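Local coordinates for protein 2-Cys peroxiredoxin (Plasmodium yoelii, PDB 2H01) that probably reduces hydrogen peroxide and organic hydroperoxides to water and alcohols as a thiol-specific peroxidase of the peroxiredoxin family, at residues Phe9-Asn18 with Asn94-Asp102. Residues are numbered along the deposited sequence; the frame is centred on the assembly and turned at random.
Sequences FKAEAVFGDN and NIKHTLISD
Val14 and Leu99 face each other as a hydrogen-bonded pair where strand 10-14 runs antiparallel to strand 98-101, the two axes 4.7 Å apart at their closest and 137° between their directions. This is sheet pairing in the thioredoxin fold of a peroxiredoxin: strand 98-101, parallel to strand 66-72 on its far edge, is joined here to the N-terminal hairpin of strands 10-14 and 20-24. Leu99 N gives its hydrogen to Val14 O (3.0 Å) in a nearly straight bond, 170° at the hydrogen, and Val14 N returns one to Leu99 O at 3.1 Å. A water lies within hydrogen-bonding distance of Val14 O and His97 O, with more acceptors around it than it has protons to give. Val14 and Leu99 both turn toward helix 76-83, where His79 touches each, so branched apolar side chains suit that buried face.

The other face carries the non-hydrogen-bonded pair Ala13 and Ile100, whose CA atoms are just 4.2 Å apart. Alanine fits this close approach: its lone methyl CB meets Ile100 CG2 at 3.7 Å. With chi1 at 59°, CG1 of Ile100 sits between its backbone N and carbonyl carbon, and this same branch carries CD1 to the Phe9 ring, 4.0 Å from CE1, the two side chains crossing at about a right angle. Further along, Phe15 and Thr98 lie side by side. Thr98 OG1 is buried without a polar partner, while the apolar part of its side chain meets the aromatic ring, Thr98 CB lying 3.8 Å from Phe15 CD1.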
loop_
_atom_site.group_PDB
_atom_site.type_symbol
_atom_site.label_atom_id
_atom_site.label_comp_id
_atom_site.label_asym_id
_atom_site.label_seq_id
_atom_site.Cartn_x
_atom_site.Cartn_y
_atom_site.Cartn_z
ATOM N N PHE A 9 -0.789 4.562 12.392
ATOM C CA PHE A 9 -2.030 3.833 12.635
ATOM C C PHE A 9 -1.770 2.483 13.305
ATOM O O PHE A 9 -0.653 1.966 13.300
ATOM C CB PHE A 9 -2.827 3.647 11.322
ATOM C CG PHE A 9 -2.093 2.858 10.258
ATOM C CD1 PHE A 9 -1.879 1.493 10.401
ATOM C CD2 PHE A 9 -1.603 3.493 9.118
ATOM C CE1 PHE A 9 -1.186 0.773 9.431
ATOM C CE2 PHE A 9 -0.909 2.783 8.142
ATOM C CZ PHE A 9 -0.699 1.422 8.298
ATOM N N LYS A 10 -2.811 1.980 13.942
ATOM C CA LYS A 10 -2.824 0.660 14.529
ATOM C C LYS A 10 -4.095 -0.054 14.096
ATOM O O LYS A 10 -5.167 0.235 14.585
ATOM C CB LYS A 10 -2.790 0.768 16.050
ATOM C CG LYS A 10 -2.140 -0.414 16.722
ATOM C CD LYS A 10 -2.832 -0.835 17.991
ATOM C CE LYS A 10 -3.005 0.323 18.947
ATOM N NZ LYS A 10 -1.932 0.413 19.969
ATOM N N ALA A 11 -3.977 -0.976 13.158
ATOM C CA ALA A 11 -5.172 -1.642 12.631
ATOM C C ALA A 11 -5.226 -3.157 12.752
ATOM O O ALA A 11 -4.194 -3.820 12.835
ATOM C CB ALA A 11 -5.373 -1.253 11.165
ATOM N N GLU A 12 -6.445 -3.692 12.771
ATOM C CA GLU A 12 -6.657 -5.134 12.825
ATOM C C GLU A 12 -6.216 -5.603 11.441
ATOM O O GLU A 12 -6.276 -4.832 10.482
ATOM C CB GLU A 12 -8.141 -5.481 13.037
ATOM C CG GLU A 12 -8.714 -5.144 14.417
ATOM C CD GLU A 12 -7.977 -5.839 15.560
ATOM O OE1 GLU A 12 -6.813 -5.473 15.825
ATOM O OE2 GLU A 12 -8.556 -6.752 16.193
ATOM N N ALA A 13 -5.791 -6.853 11.326
ATOM C CA ALA A 13 -5.319 -7.332 10.038
ATOM C C ALA A 13 -5.493 -8.818 9.796
ATOM O O ALA A 13 -5.554 -9.617 10.729
ATOM C CB ALA A 13 -3.845 -6.969 9.871
ATOM N N VAL A 14 -5.717 -9.147 8.536
ATOM C CA VAL A 14 -5.638 -10.503 8.063
ATOM C C VAL A 14 -4.370 -10.731 7.298
ATOM O O VAL A 14 -4.115 -10.084 6.290
ATOM C CB VAL A 14 -6.754 -10.839 7.135
ATOM C CG1 VAL A 14 -6.806 -12.320 6.923
ATOM C CG2 VAL A 14 -8.031 -10.314 7.656
ATOM N N PHE A 15 -3.582 -11.675 7.774
ATOM C CA PHE A 15 -2.319 -11.980 7.110
ATOM C C PHE A 15 -2.467 -12.966 5.956
ATOM O O PHE A 15 -3.560 -13.464 5.686
ATOM C CB PHE A 15 -1.325 -12.525 8.139
ATOM C CG PHE A 15 -1.020 -11.566 9.260
ATOM C CD1 PHE A 15 -0.435 -10.328 8.998
ATOM C CD2 PHE A 15 -1.301 -11.903 10.580
ATOM C CE1 PHE A 15 -0.131 -9.441 10.036
ATOM C CE2 PHE A 15 -1.001 -11.019 11.627
ATOM C CZ PHE A 15 -0.413 -9.788 11.353
ATOM N N GLY A 16 -1.367 -13.236 5.274
ATOM C CA GLY A 16 -1.294 -14.372 4.381
ATOM C C GLY A 16 -1.727 -15.658 5.042
ATOM O O GLY A 16 -2.603 -16.341 4.557
ATOM N N ASP A 17 -1.089 -15.980 6.153
ATOM C CA ASP A 17 -1.613 -16.931 7.123
ATOM C C ASP A 17 -3.130 -17.128 7.078
ATOM O O ASP A 17 -3.619 -18.214 7.340
ATOM C CB ASP A 17 -1.183 -16.555 8.544
ATOM C CG ASP A 17 0.278 -16.838 8.810
ATOM O OD1 ASP A 17 0.625 -17.997 9.075
ATOM O OD2 ASP A 17 1.158 -15.960 8.795
ATOM N N ASN A 18 -3.876 -16.083 6.741
ATOM C CA ASN A 18 -5.302 -16.017 7.063
ATOM C C ASN A 18 -5.519 -16.000 8.560
ATOM O O ASN A 18 -6.568 -16.362 9.050
ATOM C CB ASN A 18 -6.062 -17.197 6.468
ATOM C CG ASN A 18 -6.398 -17.008 5.015
ATOM O OD1 ASN A 18 -6.175 -15.963 4.439
ATOM N ND2 ASN A 18 -6.951 -18.035 4.420
ATOM N N ASN A 94 -6.574 -16.623 -2.168
ATOM C CA ASN A 94 -5.606 -16.687 -1.092
ATOM C C ASN A 94 -4.367 -15.812 -1.285
ATOM O O ASN A 94 -3.266 -16.322 -1.388
ATOM C CB ASN A 94 -5.193 -18.122 -0.862
ATOM C CG ASN A 94 -4.701 -18.352 0.511
ATOM O OD1 ASN A 94 -4.081 -19.362 0.788
ATOM N ND2 ASN A 94 -4.959 -17.411 1.392
ATOM N N ILE A 95 -4.553 -14.501 -1.330
ATOM C CA ILE A 95 -3.429 -13.596 -1.461
ATOM C C ILE A 95 -2.481 -13.694 -0.282
ATOM O O ILE A 95 -2.860 -14.040 0.828
ATOM C CB ILE A 95 -3.884 -12.153 -1.662
ATOM C CG1 ILE A 95 -4.565 -11.622 -0.396
ATOM C CG2 ILE A 95 -4.753 -12.045 -2.859
ATOM C CD1 ILE A 95 -4.416 -10.164 -0.201
ATOM N N LYS A 96 -1.227 -13.400 -0.541
ATOM C CA LYS A 96 -0.188 -13.820 0.357
ATOM C C LYS A 96 0.400 -12.657 1.153
ATOM O O LYS A 96 1.267 -12.836 1.993
ATOM C CB LYS A 96 0.851 -14.637 -0.388
ATOM C CG LYS A 96 0.407 -16.059 -0.627
ATOM C CD LYS A 96 -0.024 -16.716 0.674
ATOM C CE LYS A 96 -0.889 -17.957 0.462
ATOM N NZ LYS A 96 -0.212 -19.102 -0.177
ATOM N N HIS A 97 -0.127 -11.466 0.912
ATOM C CA HIS A 97 0.324 -10.281 1.641
ATOM C C HIS A 97 -0.825 -9.808 2.543
ATOM O O HIS A 97 -1.977 -10.166 2.321
ATOM C CB HIS A 97 0.773 -9.173 0.676
ATOM C CG HIS A 97 -0.314 -8.625 -0.195
ATOM N ND1 HIS A 97 -1.121 -7.578 0.192
ATOM C CD2 HIS A 97 -0.682 -8.935 -1.461
ATOM C CE1 HIS A 97 -1.934 -7.260 -0.799
ATOM N NE2 HIS A 97 -1.687 -8.068 -1.814
ATOM N N THR A 98 -0.523 -9.010 3.557
ATOM C CA THR A 98 -1.557 -8.581 4.486
ATOM C C THR A 98 -2.532 -7.490 4.055
ATOM O O THR A 98 -2.194 -6.574 3.314
ATOM C CB THR A 98 -0.937 -8.201 5.878
ATOM O OG1 THR A 98 -1.534 -6.992 6.370
ATOM C CG2 THR A 98 0.561 -8.048 5.789
ATOM N N LEU A 99 -3.772 -7.635 4.511
ATOM C CA LEU A 99 -4.825 -6.666 4.240
ATOM C C LEU A 99 -5.200 -6.073 5.601
ATOM O O LEU A 99 -5.438 -6.809 6.557
ATOM C CB LEU A 99 -6.042 -7.355 3.612
ATOM C CG LEU A 99 -5.866 -7.998 2.225
ATOM C CD1 LEU A 99 -7.175 -8.650 1.791
ATOM C CD2 LEU A 99 -5.449 -6.943 1.210
ATOM N N ILE A 100 -5.403 -4.946 5.770
ATOM C CA ILE A 100 -5.774 -4.376 7.058
ATOM C C ILE A 100 -7.163 -3.749 7.005
ATOM O O ILE A 100 -7.646 -3.376 5.919
ATOM C CB ILE A 100 -4.737 -3.327 7.503
ATOM C CG1 ILE A 100 -4.641 -2.201 6.471
ATOM C CG2 ILE A 100 -3.379 -3.977 7.716
ATOM C CD1 ILE A 100 -3.826 -1.015 6.937
ATOM N N SER A 101 -7.633 -3.515 8.109
ATOM C CA SER A 101 -9.024 -3.115 8.195
ATOM C C SER A 101 -9.171 -1.742 8.806
ATOM O O SER A 101 -8.837 -1.547 9.975
ATOM C CB SER A 101 -9.806 -4.138 9.027
ATOM O OG SER A 101 -11.123 -3.688 9.312
ATOM N N ASP A 102 -9.701 -0.825 8.003
ATOM C CA ASP A 102 -9.922 0.565 8.380
ATOM C C ASP A 102 -11.371 0.850 8.789
ATOM O O ASP A 102 -12.044 1.660 8.177
ATOM C CB ASP A 102 -9.490 1.503 7.251
ATOM C CG ASP A 102 -9.444 2.956 7.674
ATOM O OD1 ASP A 102 -9.316 3.227 8.877
ATOM O OD2 ASP A 102 -9.539 3.895 6.874
HETATM O O HOH W 1 -4.250 -11.330 3.501
#